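Local coordinates for protein HTP-2 (Caenorhabditis elegans, PDB 4TZM), which binds a closure motif of HTP-3 through its HORMA domain and probably takes part in building the meiotic chromosome axis, at residues R44-V49 and F125-I130; A154-L159 and H239-M244; V172-S177 and G233-G238. One frame throughout, in Å; residues are numbered along the deposited sequence.

Overall arrangement
All three contacts join a helix to the same antiparallel sheet. Contacts 1 and 2 use neighbouring strands, 123-133 and 240-248, paired for instance by Lys128 O and His243 N, 2.7 Å apart; their centres are about 12 Å apart. Contact 3 uses the next strand, 228-235, where Met244 N lies 2.9 Å from Gly233 O. Its centre is about 9 Å from that of contact 1 and about 11 Å from that of contact 2. Contacts 1 and 3 share an apolar core, with Ala45 CB 3.6 Å from Leu235 CD1. Contact 2 lies on the other face of the sheet, and Leu159 O, 2.8 Å from Arg236 NE, ties it to contact 3.

Contact 1: R44-V49 and F125-I130; sequences RAIYVV and FSMKFI
Ile46 lays its CD1 methyl against the far end of the Phe129 ring, 3.8 Å from Phe129 CZ, meeting the ring at a slant. This belongs to the core of the HORMA domain, where helix 35-56 packs lengthwise on one face of the antiparallel sheet; its segment runs antiparallel to that of strand 123-133, with the two short axes 11.0 Å apart and 170° between their directions. At that spacing the backbones stay well clear of each other, and long side chains bridge the space between them. Phe129 and Met127, two residues apart on the strand, both send their side chains to the helix, while Lys128 between them, and Ser126 before, point to the other face. The CG1 branch of Ile46 lies beside the backbone N and continues extended to CD1 (chi2 173°), which carries the tip out to the phenyl ring. The same Ile46 CG1 is 4.0 Å from Met127 SD, so one isoleucine branch touches both strand residues. Met127 leaves the sheet extended and then bends at its last torsion (chi3 -47°), swinging the methyl group aside from the sulfur towards Val49, three residues on from Ile46. Met244 of strand 240-248 packs against Met127 as well, and Val49 also touches Ile174 of helix 164-185. No hydrogen bond crosses between the two segments. Met127 CE ends its reach 4.1 Å from Val49 CB and 4.2 Å from Val49 CG1.

Contact 2: A154-L159 and H239-M244; sequences AELAQL and HHAAHM
Ala241 is the first residue of strand 240-248 to meet the helix, its CB 3.9 Å from Leu156 CG. With only a methyl group on the strand side, the leucine can come down close to the sheet, and the CA atoms of Leu156 and Ala241 are 7.2 Å apart. Next along, Ala242 turns its CB to the other face, towards Phe129, and takes part through its backbone: Leu156 CD2 rests on the peptide group, 3.7 Å from Ala242 O and 3.8 Å from Ala242 C. Strand 240-248 follows strand 228-235 in a C-terminal hairpin that pairs with strand 123-133, consistent with the safety-belt hairpin of closed Mad2, a HORMA relative. The N-to-C directions of helix segment 154-158 and strand segment 240-244 differ by 147°, the helix lying on the sheet face opposite helix 35-56. His243 then faces the helix again, and its CB is 3.9 Å from Leu156 CD2, which therefore sits over the strand between Ala241 and His243. Leu156 CG stands opposite the backbone N (chi1 -163°), which points the CD2 methyl down at the strand. The His243 imidazole stacks on the ring of His152, just ahead of the helix, while Ile130 of strand 123-133 and His234 of strand 228-235 also touch Leu156.

Contact 3: V172-S177 and G233-G238; sequences VTIVRS and GHLRPG
Helix 164-185 and strand 228-235 pass with their short axes 7.9 Å apart at 148°, and they come nearest where the CA atoms of Ile174 and Gly233 are 5.4 Å from each other. Here the helix packs on the C-terminal hairpin of the HORMA domain, formed by strands 228-235 and 240-248. The absence of a side chain at Gly233 permits the approach: a CB there would collide with Ile174 CG1, and the backbone angles of Gly233 would also press it against the preceding carbonyl. Ile174 CG1 accordingly lies over the bare backbone, 4.0 Å from Gly233 CA. With CG1 beside the backbone N (chi1 -80°) and the chain extended beyond it, the Ile174 CD1 methyl runs on along the strand. It ends 3.6 Å from Leu235 CG and 3.7 Å from His234 O, touching both leucine methyls as well; the two side chains cross at about a right angle. Ile232 and Val49 also touch the same isoleucine. Cutting Ile174 back to an alanine is likely to open a gap over Gly233 and cost Leu235 part of its packing, the methyl against its CG. Beside Ile174 on the helix, Ser177 OG bonds to Thr173 O at 3.1 Å, reaching it from the face opposite that used by Ser177 N, so the hydroxyl is satisfied within its own helix. Past the strand, Arg236 NH1 bonds to Pro237 O at 2.9 Å. Polar groups thus bond within either segment but not between them, and the fit of helix on hairpin here rests on shape and apolar packing.

Contact 1: R44-V49 and F125-I130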
ATOM      1  N   ARG A  44      -7.202   4.109   0.476  1.00 46.77           N
ATOM      2  CA  ARG A  44      -7.336   4.036  -0.972  1.00 49.07           C
ATOM      3  C   ARG A  44      -6.003   3.664  -1.617  1.00 47.88           C
ATOM      4  O   ARG A  44      -5.973   2.946  -2.611  1.00 51.89           O
ATOM      5  CB  ARG A  44      -7.852   5.362  -1.541  1.00 53.19           C
ATOM      6  CG  ARG A  44      -9.124   5.889  -0.877  1.00 58.71           C
ATOM      7  CD  ARG A  44     -10.282   4.892  -0.926  1.00 65.14           C
ATOM      8  NE  ARG A  44     -10.834   4.724  -2.269  1.00 73.54           N
ATOM      9  CZ  ARG A  44     -10.926   3.555  -2.897  1.00 77.80           C
ATOM     10  NH1 ARG A  44     -10.504   2.449  -2.300  1.00 77.88           N
ATOM     11  NH2 ARG A  44     -11.442   3.488  -4.118  1.00 80.17           N
ATOM     12  N   ALA A  45      -4.903   4.141  -1.039  1.00 42.99           N
ATOM     13  CA  ALA A  45      -3.568   3.834  -1.551  1.00 42.60           C
ATOM     14  C   ALA A  45      -3.235   2.346  -1.432  1.00 40.92           C
ATOM     15  O   ALA A  45      -2.681   1.752  -2.355  1.00 42.45           O
ATOM     16  CB  ALA A  45      -2.516   4.667  -0.826  1.00 39.26           C
ATOM     17  N   ILE A  46      -3.569   1.749  -0.292  1.00 43.18           N
ATOM     18  CA  ILE A  46      -3.365   0.319  -0.093  1.00 43.59           C
ATOM     19  C   ILE A  46      -4.142  -0.470  -1.139  1.00 42.18           C
ATOM     20  O   ILE A  46      -3.618  -1.405  -1.744  1.00 41.75           O
ATOM     21  CB  ILE A  46      -3.805  -0.134   1.318  1.00 45.97           C
ATOM     22  CG1 ILE A  46      -2.939   0.530   2.393  1.00 46.18           C
ATOM     23  CG2 ILE A  46      -3.722  -1.644   1.447  1.00 44.50           C
ATOM     24  CD1 ILE A  46      -3.414   0.266   3.819  1.00 41.19           C
ATOM     25  N   TYR A  47      -5.393  -0.077  -1.355  1.00 44.44           N
ATOM     26  CA  TYR A  47      -6.269  -0.754  -2.307  1.00 45.50           C
ATOM     27  C   TYR A  47      -5.738  -0.666  -3.736  1.00 48.68           C
ATOM     28  O   TYR A  47      -5.760  -1.649  -4.479  1.00 47.64           O
ATOM     29  CB  TYR A  47      -7.683  -0.162  -2.226  1.00 42.38           C
ATOM     30  CG  TYR A  47      -8.621  -0.567  -3.351  1.00 46.03           C
ATOM     31  CD1 TYR A  47      -9.289  -1.790  -3.330  1.00 47.69           C
ATOM     32  CD2 TYR A  47      -8.854   0.286  -4.423  1.00 47.03           C
ATOM     33  CE1 TYR A  47     -10.154  -2.155  -4.359  1.00 44.25           C
ATOM     34  CE2 TYR A  47      -9.709  -0.068  -5.450  1.00 47.40           C
ATOM     35  CZ  TYR A  47     -10.358  -1.287  -5.414  1.00 48.47           C
ATOM     36  OH  TYR A  47     -11.211  -1.635  -6.440  1.00 47.82           O
ATOM     37  N   VAL A  48      -5.252   0.511  -4.113  1.00 47.70           N
ATOM     38  CA  VAL A  48      -4.816   0.739  -5.483  1.00 46.03           C
ATOM     39  C   VAL A  48      -3.471   0.082  -5.765  1.00 43.59           C
ATOM     40  O   VAL A  48      -3.317  -0.614  -6.766  1.00 47.38           O
ATOM     41  CB  VAL A  48      -4.728   2.239  -5.800  1.00 44.28           C
ATOM     42  CG1 VAL A  48      -4.055   2.464  -7.150  1.00 47.22           C
ATOM     43  CG2 VAL A  48      -6.118   2.859  -5.787  1.00 40.95           C
ATOM     44  N   VAL A  49      -2.503   0.284  -4.880  1.00 43.17           N
ATOM     45  CA  VAL A  49      -1.163  -0.237  -5.116  1.00 47.85           C
ATOM     46  C   VAL A  49      -1.141  -1.762  -5.075  1.00 46.07           C
ATOM     47  O   VAL A  49      -0.579  -2.394  -5.963  1.00 49.30           O
ATOM     48  CB  VAL A  49      -0.148   0.341  -4.103  1.00 49.88           C
ATOM     49  CG1 VAL A  49       1.232  -0.241  -4.350  1.00 52.74           C
ATOM     50  CG2 VAL A  49      -0.102   1.852  -4.226  1.00 46.69           C
ATOM     51  N   PHE A 125       6.078  -7.644  -1.384  1.00 57.57           N
ATOM     52  CA  PHE A 125       5.749  -6.239  -1.580  1.00 55.18           C
ATOM     53  C   PHE A 125       5.239  -5.658  -0.266  1.00 57.00           C
ATOM     54  O   PHE A 125       4.152  -6.012   0.192  1.00 55.31           O
ATOM     55  CB  PHE A 125       4.710  -6.069  -2.688  1.00 55.11           C
ATOM     56  CG  PHE A 125       5.277  -6.207  -4.069  1.00 64.15           C
ATOM     57  CD1 PHE A 125       5.443  -7.458  -4.645  1.00 68.56           C
ATOM     58  CD2 PHE A 125       5.652  -5.085  -4.794  1.00 65.41           C
ATOM     59  CE1 PHE A 125       5.970  -7.587  -5.922  1.00 71.30           C
ATOM     60  CE2 PHE A 125       6.179  -5.205  -6.070  1.00 67.87           C
ATOM     61  CZ  PHE A 125       6.338  -6.459  -6.636  1.00 70.86           C
ATOM     62  N   SER A 126       6.029  -4.776   0.341  1.00 54.97           N
ATOM     63  CA  SER A 126       5.726  -4.285   1.683  1.00 54.56           C
ATOM     64  C   SER A 126       5.388  -2.799   1.709  1.00 47.25           C
ATOM     65  O   SER A 126       5.983  -1.997   0.985  1.00 48.61           O
ATOM     66  CB  SER A 126       6.903  -4.558   2.622  1.00 60.26           C
ATOM     67  OG  SER A 126       8.074  -3.900   2.179  1.00 68.79           O
ATOM     68  N   MET A 127       4.420  -2.443   2.546  1.00 40.78           N
ATOM     69  CA  MET A 127       4.072  -1.046   2.772  1.00 40.77           C
ATOM     70  C   MET A 127       4.149  -0.734   4.268  1.00 45.35           C
ATOM     71  O   MET A 127       3.294  -1.158   5.046  1.00 49.84           O
ATOM     72  CB  MET A 127       2.676  -0.738   2.218  1.00 39.46           C
ATOM     73  CG  MET A 127       2.354   0.752   2.142  1.00 42.15           C
ATOM     74  SD  MET A 127       0.814   1.129   1.269  1.00 58.62           S
ATOM     75  CE  MET A 127       0.990   0.122  -0.200  1.00 56.91           C
ATOM     76  N   LYS A 128       5.186  -0.000   4.663  1.00 45.50           N
ATOM     77  CA  LYS A 128       5.418   0.317   6.070  1.00 47.44           C
ATOM     78  C   LYS A 128       4.966   1.734   6.389  1.00 45.68           C
ATOM     79  O   LYS A 128       5.138   2.645   5.582  1.00 44.57           O
ATOM     80  CB  LYS A 128       6.895   0.144   6.426  1.00 50.98           C
ATOM     81  CG  LYS A 128       7.417  -1.274   6.243  1.00 56.89           C
ATOM     82  CD  LYS A 128       8.925  -1.341   6.427  1.00 60.26           C
ATOM     83  CE  LYS A 128       9.439  -2.763   6.263  1.00 63.75           C
ATOM     84  NZ  LYS A 128      10.916  -2.862   6.435  1.00 68.32           N
ATOM     85  N   PHE A 129       4.401   1.920   7.576  1.00 47.25           N
ATOM     86  CA  PHE A 129       3.746   3.178   7.901  1.00 44.82           C
ATOM     87  C   PHE A 129       4.435   3.958   9.023  1.00 45.05           C
ATOM     88  O   PHE A 129       5.139   3.393   9.861  1.00 45.91           O
ATOM     89  CB  PHE A 129       2.276   2.912   8.257  1.00 42.43           C
ATOM     90  CG  PHE A 129       1.453   2.432   7.091  1.00 42.29           C
ATOM     91  CD1 PHE A 129       1.368   1.079   6.788  1.00 46.62           C
ATOM     92  CD2 PHE A 129       0.778   3.337   6.284  1.00 40.75           C
ATOM     93  CE1 PHE A 129       0.620   0.638   5.706  1.00 45.94           C
ATOM     94  CE2 PHE A 129       0.027   2.905   5.202  1.00 41.00           C
ATOM     95  CZ  PHE A 129      -0.051   1.555   4.913  1.00 43.35           C
ATOM     96  N   ILE A 130       4.244   5.274   8.999  1.00 40.60           N
ATOM     97  CA  ILE A 130       4.685   6.156  10.069  1.00 37.81           C
ATOM     98  C   ILE A 130       3.526   7.065  10.426  1.00 38.06           C
ATOM     99  O   ILE A 130       2.858   7.603   9.544  1.00 37.02           O
ATOM    100  CB  ILE A 130       5.904   7.012   9.665  1.00 36.87           C
ATOM    101  CG1 ILE A 130       7.069   6.124   9.228  1.00 37.63           C
ATOM    102  CG2 ILE A 130       6.331   7.924  10.815  1.00 38.50           C
ATOM    103  CD1 ILE A 130       8.246   6.890   8.663  1.00 39.84           C
TER

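Contact 2: A154-L159 and H239-M244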
ATOM      1  N   ALA A 154      14.365   7.049   9.400  1.00 74.52           N
ATOM      2  CA  ALA A 154      15.066   8.304   9.665  1.00 77.29           C
ATOM      3  C   ALA A 154      14.768   9.374   8.615  1.00 76.55           C
ATOM      4  O   ALA A 154      14.494  10.524   8.952  1.00 77.04           O
ATOM      5  CB  ALA A 154      16.568   8.061   9.754  1.00 81.22           C
ATOM      6  N   GLU A 155      14.802   8.991   7.344  1.00 77.20           N
ATOM      7  CA  GLU A 155      14.524   9.937   6.271  1.00 77.78           C
ATOM      8  C   GLU A 155      13.035  10.282   6.194  1.00 67.88           C
ATOM      9  O   GLU A 155      12.661  11.453   6.249  1.00 63.84           O
ATOM     10  CB  GLU A 155      15.002   9.381   4.930  1.00 88.23           C
ATOM     11  CG  GLU A 155      14.779  10.323   3.759  1.00100.09           C
ATOM     12  CD  GLU A 155      15.301   9.761   2.452  1.00109.77           C
ATOM     13  OE1 GLU A 155      15.732   8.587   2.439  1.00115.17           O
ATOM     14  OE2 GLU A 155      15.283  10.492   1.438  1.00110.85           O
ATOM     15  N   LEU A 156      12.195   9.256   6.076  1.00 62.24           N
ATOM     16  CA  LEU A 156      10.755   9.447   5.898  1.00 59.87           C
ATOM     17  C   LEU A 156      10.095  10.182   7.067  1.00 57.96           C
ATOM     18  O   LEU A 156       9.108  10.894   6.879  1.00 56.57           O
ATOM     19  CB  LEU A 156      10.066   8.095   5.687  1.00 57.89           C
ATOM     20  CG  LEU A 156       8.657   8.173   5.096  1.00 58.43           C
ATOM     21  CD1 LEU A 156       8.690   8.910   3.764  1.00 58.75           C
ATOM     22  CD2 LEU A 156       8.038   6.787   4.936  1.00 55.78           C
ATOM     23  N   ALA A 157      10.638  10.006   8.269  1.00 56.91           N
ATOM     24  CA  ALA A 157      10.108  10.680   9.450  1.00 57.48           C
ATOM     25  C   ALA A 157      10.321  12.185   9.356  1.00 61.66           C
ATOM     26  O   ALA A 157       9.479  12.971   9.793  1.00 63.39           O
ATOM     27  CB  ALA A 157      10.754  10.132  10.713  1.00 57.79           C
ATOM     28  N   GLN A 158      11.453  12.577   8.779  1.00 65.84           N
ATOM     29  CA  GLN A 158      11.790  13.985   8.604  1.00 68.46           C
ATOM     30  C   GLN A 158      11.025  14.614   7.438  1.00 66.18           C
ATOM     31  O   GLN A 158      10.936  15.837   7.333  1.00 69.95           O
ATOM     32  CB  GLN A 158      13.297  14.153   8.374  1.00 72.69           C
ATOM     33  CG  GLN A 158      14.182  13.831   9.574  1.00 78.13           C
ATOM     34  CD  GLN A 158      15.651  14.145   9.318  1.00 86.74           C
ATOM     35  OE1 GLN A 158      16.179  13.880   8.236  1.00 89.59           O
ATOM     36  NE2 GLN A 158      16.314  14.724  10.314  1.00 90.14           N
ATOM     37  N   LEU A 159      10.479  13.774   6.563  1.00 59.33           N
ATOM     38  CA  LEU A 159       9.808  14.257   5.357  1.00 56.19           C
ATOM     39  C   LEU A 159       8.539  15.053   5.664  1.00 56.23           C
ATOM     40  O   LEU A 159       7.649  14.581   6.370  1.00 53.27           O
ATOM     41  CB  LEU A 159       9.468  13.089   4.432  1.00 55.35           C
ATOM     42  CG  LEU A 159       8.828  13.542   3.121  1.00 53.46           C
ATOM     43  CD1 LEU A 159       9.733  14.543   2.417  1.00 53.16           C
ATOM     44  CD2 LEU A 159       8.532  12.358   2.226  1.00 50.15           C
ATOM     45  N   HIS A 239      -0.958  13.501   7.751  1.00 36.98           N
ATOM     46  CA  HIS A 239      -0.644  13.001   9.086  1.00 38.48           C
ATOM     47  C   HIS A 239      -0.110  11.580   9.091  1.00 36.39           C
ATOM     48  O   HIS A 239       0.020  10.959  10.147  1.00 38.01           O
ATOM     49  CB  HIS A 239      -1.887  13.107   9.974  1.00 34.81           C
ATOM     50  CG  HIS A 239      -2.413  14.504  10.086  1.00 35.06           C
ATOM     51  ND1 HIS A 239      -2.154  15.314  11.168  1.00 40.24           N
ATOM     52  CD2 HIS A 239      -3.152  15.245   9.227  1.00 37.52           C
ATOM     53  CE1 HIS A 239      -2.725  16.489  10.981  1.00 41.31           C
ATOM     54  NE2 HIS A 239      -3.337  16.476   9.812  1.00 37.76           N
ATOM     55  N   HIS A 240       0.216  11.072   7.909  1.00 37.48           N
ATOM     56  CA  HIS A 240       0.711   9.715   7.784  1.00 40.82           C
ATOM     57  C   HIS A 240       1.823   9.657   6.750  1.00 40.76           C
ATOM     58  O   HIS A 240       1.956  10.556   5.920  1.00 41.42           O
ATOM     59  CB  HIS A 240      -0.416   8.757   7.380  1.00 35.14           C
ATOM     60  CG  HIS A 240      -1.585   8.762   8.314  1.00 40.21           C
ATOM     61  ND1 HIS A 240      -2.547   9.749   8.295  1.00 44.86           N
ATOM     62  CD2 HIS A 240      -1.945   7.905   9.301  1.00 43.50           C
ATOM     63  CE1 HIS A 240      -3.451   9.501   9.230  1.00 46.17           C
ATOM     64  NE2 HIS A 240      -3.105   8.388   9.853  1.00 46.20           N
ATOM     65  N   ALA A 241       2.622   8.599   6.809  1.00 41.82           N
ATOM     66  CA  ALA A 241       3.614   8.331   5.780  1.00 41.97           C
ATOM     67  C   ALA A 241       3.684   6.833   5.520  1.00 41.02           C
ATOM     68  O   ALA A 241       3.478   6.030   6.429  1.00 38.83           O
ATOM     69  CB  ALA A 241       4.983   8.878   6.181  1.00 39.57           C
ATOM     70  N   ALA A 242       3.964   6.466   4.273  1.00 38.19           N
ATOM     71  CA  ALA A 242       4.101   5.067   3.904  1.00 40.08           C
ATOM     72  C   ALA A 242       5.358   4.849   3.058  1.00 42.41           C
ATOM     73  O   ALA A 242       5.741   5.714   2.267  1.00 34.52           O
ATOM     74  CB  ALA A 242       2.869   4.595   3.155  1.00 40.13           C
ATOM     75  N   HIS A 243       6.003   3.700   3.238  1.00 45.44           N
ATOM     76  CA  HIS A 243       7.167   3.342   2.434  1.00 46.53           C
ATOM     77  C   HIS A 243       6.944   1.999   1.741  1.00 45.03           C
ATOM     78  O   HIS A 243       6.732   0.979   2.402  1.00 48.43           O
ATOM     79  CB  HIS A 243       8.424   3.288   3.297  1.00 47.24           C
ATOM     80  CG  HIS A 243       9.680   3.075   2.513  1.00 54.91           C
ATOM     81  ND1 HIS A 243      10.449   1.938   2.639  1.00 59.10           N
ATOM     82  CD2 HIS A 243      10.298   3.848   1.589  1.00 55.81           C
ATOM     83  CE1 HIS A 243      11.493   2.025   1.830  1.00 57.28           C
ATOM     84  NE2 HIS A 243      11.422   3.172   1.182  1.00 57.23           N
ATOM     85  N   MET A 244       6.988   2.013   0.411  1.00 38.40           N
ATOM     86  CA  MET A 244       6.749   0.822  -0.403  1.00 42.47           C
ATOM     87  C   MET A 244       8.073   0.207  -0.868  1.00 50.47           C
ATOM     88  O   MET A 244       8.945   0.901  -1.402  1.00 52.66           O
ATOM     89  CB  MET A 244       5.858   1.175  -1.603  1.00 46.29           C
ATOM     90  CG  MET A 244       5.327  -0.021  -2.392  1.00 55.64           C
ATOM     91  SD  MET A 244       4.123  -1.025  -1.492  1.00107.89           S
ATOM     92  CE  MET A 244       3.788  -2.323  -2.683  1.00 64.68           C
TER

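Contact 3: V172-S177 and G233-G238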
ATOM      1  N   VAL A 172       1.292   8.822  -8.388  1.00 47.77           N
ATOM      2  CA  VAL A 172       1.562   8.557  -9.795  1.00 46.37           C
ATOM      3  C   VAL A 172       2.910   7.855  -9.967  1.00 43.52           C
ATOM      4  O   VAL A 172       3.034   6.911 -10.748  1.00 39.80           O
ATOM      5  CB  VAL A 172       1.529   9.864 -10.611  1.00 48.79           C
ATOM      6  CG1 VAL A 172       2.246   9.695 -11.946  1.00 51.19           C
ATOM      7  CG2 VAL A 172       0.089  10.322 -10.812  1.00 47.07           C
ATOM      8  N   THR A 173       3.909   8.308  -9.216  1.00 47.37           N
ATOM      9  CA  THR A 173       5.240   7.703  -9.242  1.00 48.63           C
ATOM     10  C   THR A 173       5.227   6.241  -8.788  1.00 47.01           C
ATOM     11  O   THR A 173       5.868   5.386  -9.400  1.00 49.56           O
ATOM     12  CB  THR A 173       6.224   8.494  -8.352  1.00 46.29           C
ATOM     13  OG1 THR A 173       6.535   9.742  -8.984  1.00 52.08           O
ATOM     14  CG2 THR A 173       7.510   7.708  -8.127  1.00 42.72           C
ATOM     15  N   ILE A 174       4.494   5.957  -7.716  1.00 42.38           N
ATOM     16  CA  ILE A 174       4.445   4.609  -7.159  1.00 42.27           C
ATOM     17  C   ILE A 174       3.841   3.623  -8.159  1.00 41.71           C
ATOM     18  O   ILE A 174       4.414   2.561  -8.415  1.00 44.51           O
ATOM     19  CB  ILE A 174       3.645   4.571  -5.835  1.00 42.49           C
ATOM     20  CG1 ILE A 174       4.525   5.049  -4.678  1.00 46.90           C
ATOM     21  CG2 ILE A 174       3.133   3.163  -5.548  1.00 41.08           C
ATOM     22  CD1 ILE A 174       3.814   5.087  -3.342  1.00 49.46           C
ATOM     23  N   VAL A 175       2.703   3.997  -8.738  1.00 37.70           N
ATOM     24  CA  VAL A 175       1.988   3.140  -9.679  1.00 43.22           C
ATOM     25  C   VAL A 175       2.766   2.935 -10.978  1.00 48.01           C
ATOM     26  O   VAL A 175       2.785   1.833 -11.531  1.00 46.00           O
ATOM     27  CB  VAL A 175       0.599   3.713  -9.987  1.00 48.87           C
ATOM     28  CG1 VAL A 175      -0.143   2.814 -10.965  1.00 51.77           C
ATOM     29  CG2 VAL A 175      -0.184   3.865  -8.688  1.00 46.57           C
ATOM     30  N   ARG A 176       3.427   3.987 -11.452  1.00 54.87           N
ATOM     31  CA  ARG A 176       4.298   3.863 -12.616  1.00 58.12           C
ATOM     32  C   ARG A 176       5.463   2.928 -12.317  1.00 57.08           C
ATOM     33  O   ARG A 176       5.788   2.060 -13.122  1.00 62.44           O
ATOM     34  CB  ARG A 176       4.821   5.233 -13.060  1.00 64.49           C
ATOM     35  CG  ARG A 176       3.910   5.954 -14.043  1.00 70.99           C
ATOM     36  CD  ARG A 176       4.625   7.120 -14.715  1.00 80.95           C
ATOM     37  NE  ARG A 176       4.059   7.419 -16.029  1.00 91.38           N
ATOM     38  CZ  ARG A 176       3.151   8.362 -16.259  1.00 95.42           C
ATOM     39  NH1 ARG A 176       2.703   9.115 -15.263  1.00 92.93           N
ATOM     40  NH2 ARG A 176       2.694   8.557 -17.489  1.00 98.96           N
ATOM     41  N   SER A 177       6.082   3.100 -11.155  1.00 54.53           N
ATOM     42  CA  SER A 177       7.214   2.261 -10.774  1.00 53.96           C
ATOM     43  C   SER A 177       6.796   0.802 -10.607  1.00 54.03           C
ATOM     44  O   SER A 177       7.527  -0.101 -11.002  1.00 56.63           O
ATOM     45  CB  SER A 177       7.860   2.780  -9.487  1.00 57.76           C
ATOM     46  OG  SER A 177       8.572   3.985  -9.726  1.00 66.21           O
ATOM     47  N   GLY A 233       8.673   3.647  -3.810  1.00 51.92           N
ATOM     48  CA  GLY A 233       8.348   5.029  -3.516  1.00 51.37           C
ATOM     49  C   GLY A 233       7.716   5.220  -2.149  1.00 50.72           C
ATOM     50  O   GLY A 233       7.610   4.278  -1.361  1.00 47.12           O
ATOM     51  N   HIS A 234       7.293   6.450  -1.875  1.00 49.48           N
ATOM     52  CA  HIS A 234       6.704   6.801  -0.591  1.00 46.65           C
ATOM     53  C   HIS A 234       5.462   7.674  -0.757  1.00 43.51           C
ATOM     54  O   HIS A 234       5.172   8.169  -1.846  1.00 43.18           O
ATOM     55  CB  HIS A 234       7.731   7.519   0.285  1.00 53.39           C
ATOM     56  CG  HIS A 234       8.180   8.834  -0.270  1.00 61.91           C
ATOM     57  ND1 HIS A 234       9.256   8.956  -1.124  1.00 67.03           N
ATOM     58  CD2 HIS A 234       7.694  10.086  -0.097  1.00 64.18           C
ATOM     59  CE1 HIS A 234       9.416  10.227  -1.450  1.00 66.43           C
ATOM     60  NE2 HIS A 234       8.482  10.933  -0.839  1.00 65.17           N
ATOM     61  N   LEU A 235       4.734   7.849   0.340  1.00 41.77           N
ATOM     62  CA  LEU A 235       3.538   8.679   0.376  1.00 39.30           C
ATOM     63  C   LEU A 235       3.587   9.539   1.632  1.00 39.21           C
ATOM     64  O   LEU A 235       3.941   9.050   2.705  1.00 39.71           O
ATOM     65  CB  LEU A 235       2.267   7.815   0.354  1.00 37.80           C
ATOM     66  CG  LEU A 235       1.966   7.046  -0.937  1.00 37.40           C
ATOM     67  CD1 LEU A 235       0.856   6.016  -0.739  1.00 38.66           C
ATOM     68  CD2 LEU A 235       1.606   8.004  -2.064  1.00 33.22           C
ATOM     69  N   ARG A 236       3.264  10.821   1.496  1.00 39.88           N
ATOM     70  CA  ARG A 236       3.268  11.723   2.643  1.00 39.76           C
ATOM     71  C   ARG A 236       2.049  12.637   2.603  1.00 43.14           C
ATOM     72  O   ARG A 236       2.146  13.795   2.191  1.00 45.95           O
ATOM     73  CB  ARG A 236       4.562  12.551   2.677  1.00 40.24           C
ATOM     74  CG  ARG A 236       4.740  13.477   3.896  1.00 43.84           C
ATOM     75  CD  ARG A 236       4.580  12.733   5.214  1.00 47.58           C
ATOM     76  NE  ARG A 236       5.108  13.469   6.364  1.00 52.63           N
ATOM     77  CZ  ARG A 236       4.368  14.167   7.224  1.00 51.42           C
ATOM     78  NH1 ARG A 236       3.053  14.247   7.069  1.00 54.00           N
ATOM     79  NH2 ARG A 236       4.945  14.789   8.242  1.00 46.35           N
ATOM     80  N   PRO A 237       0.883  12.110   3.012  1.00 41.55           N
ATOM     81  CA  PRO A 237      -0.267  12.991   3.226  1.00 40.54           C
ATOM     82  C   PRO A 237      -0.112  13.791   4.517  1.00 42.21           C
ATOM     83  O   PRO A 237       0.981  13.833   5.086  1.00 40.17           O
ATOM     84  CB  PRO A 237      -1.450  12.023   3.302  1.00 40.18           C
ATOM     85  CG  PRO A 237      -0.862  10.720   3.678  1.00 40.09           C
ATOM     86  CD  PRO A 237       0.516  10.687   3.092  1.00 40.83           C
ATOM     87  N   GLY A 238      -1.193  14.416   4.970  1.00 42.36           N
ATOM     88  CA  GLY A 238      -1.143  15.303   6.117  1.00 39.30           C
ATOM     89  C   GLY A 238      -0.581  14.727   7.406  1.00 38.83           C
ATOM     90  O   GLY A 238       0.190  15.393   8.098  1.00 42.02           O
TER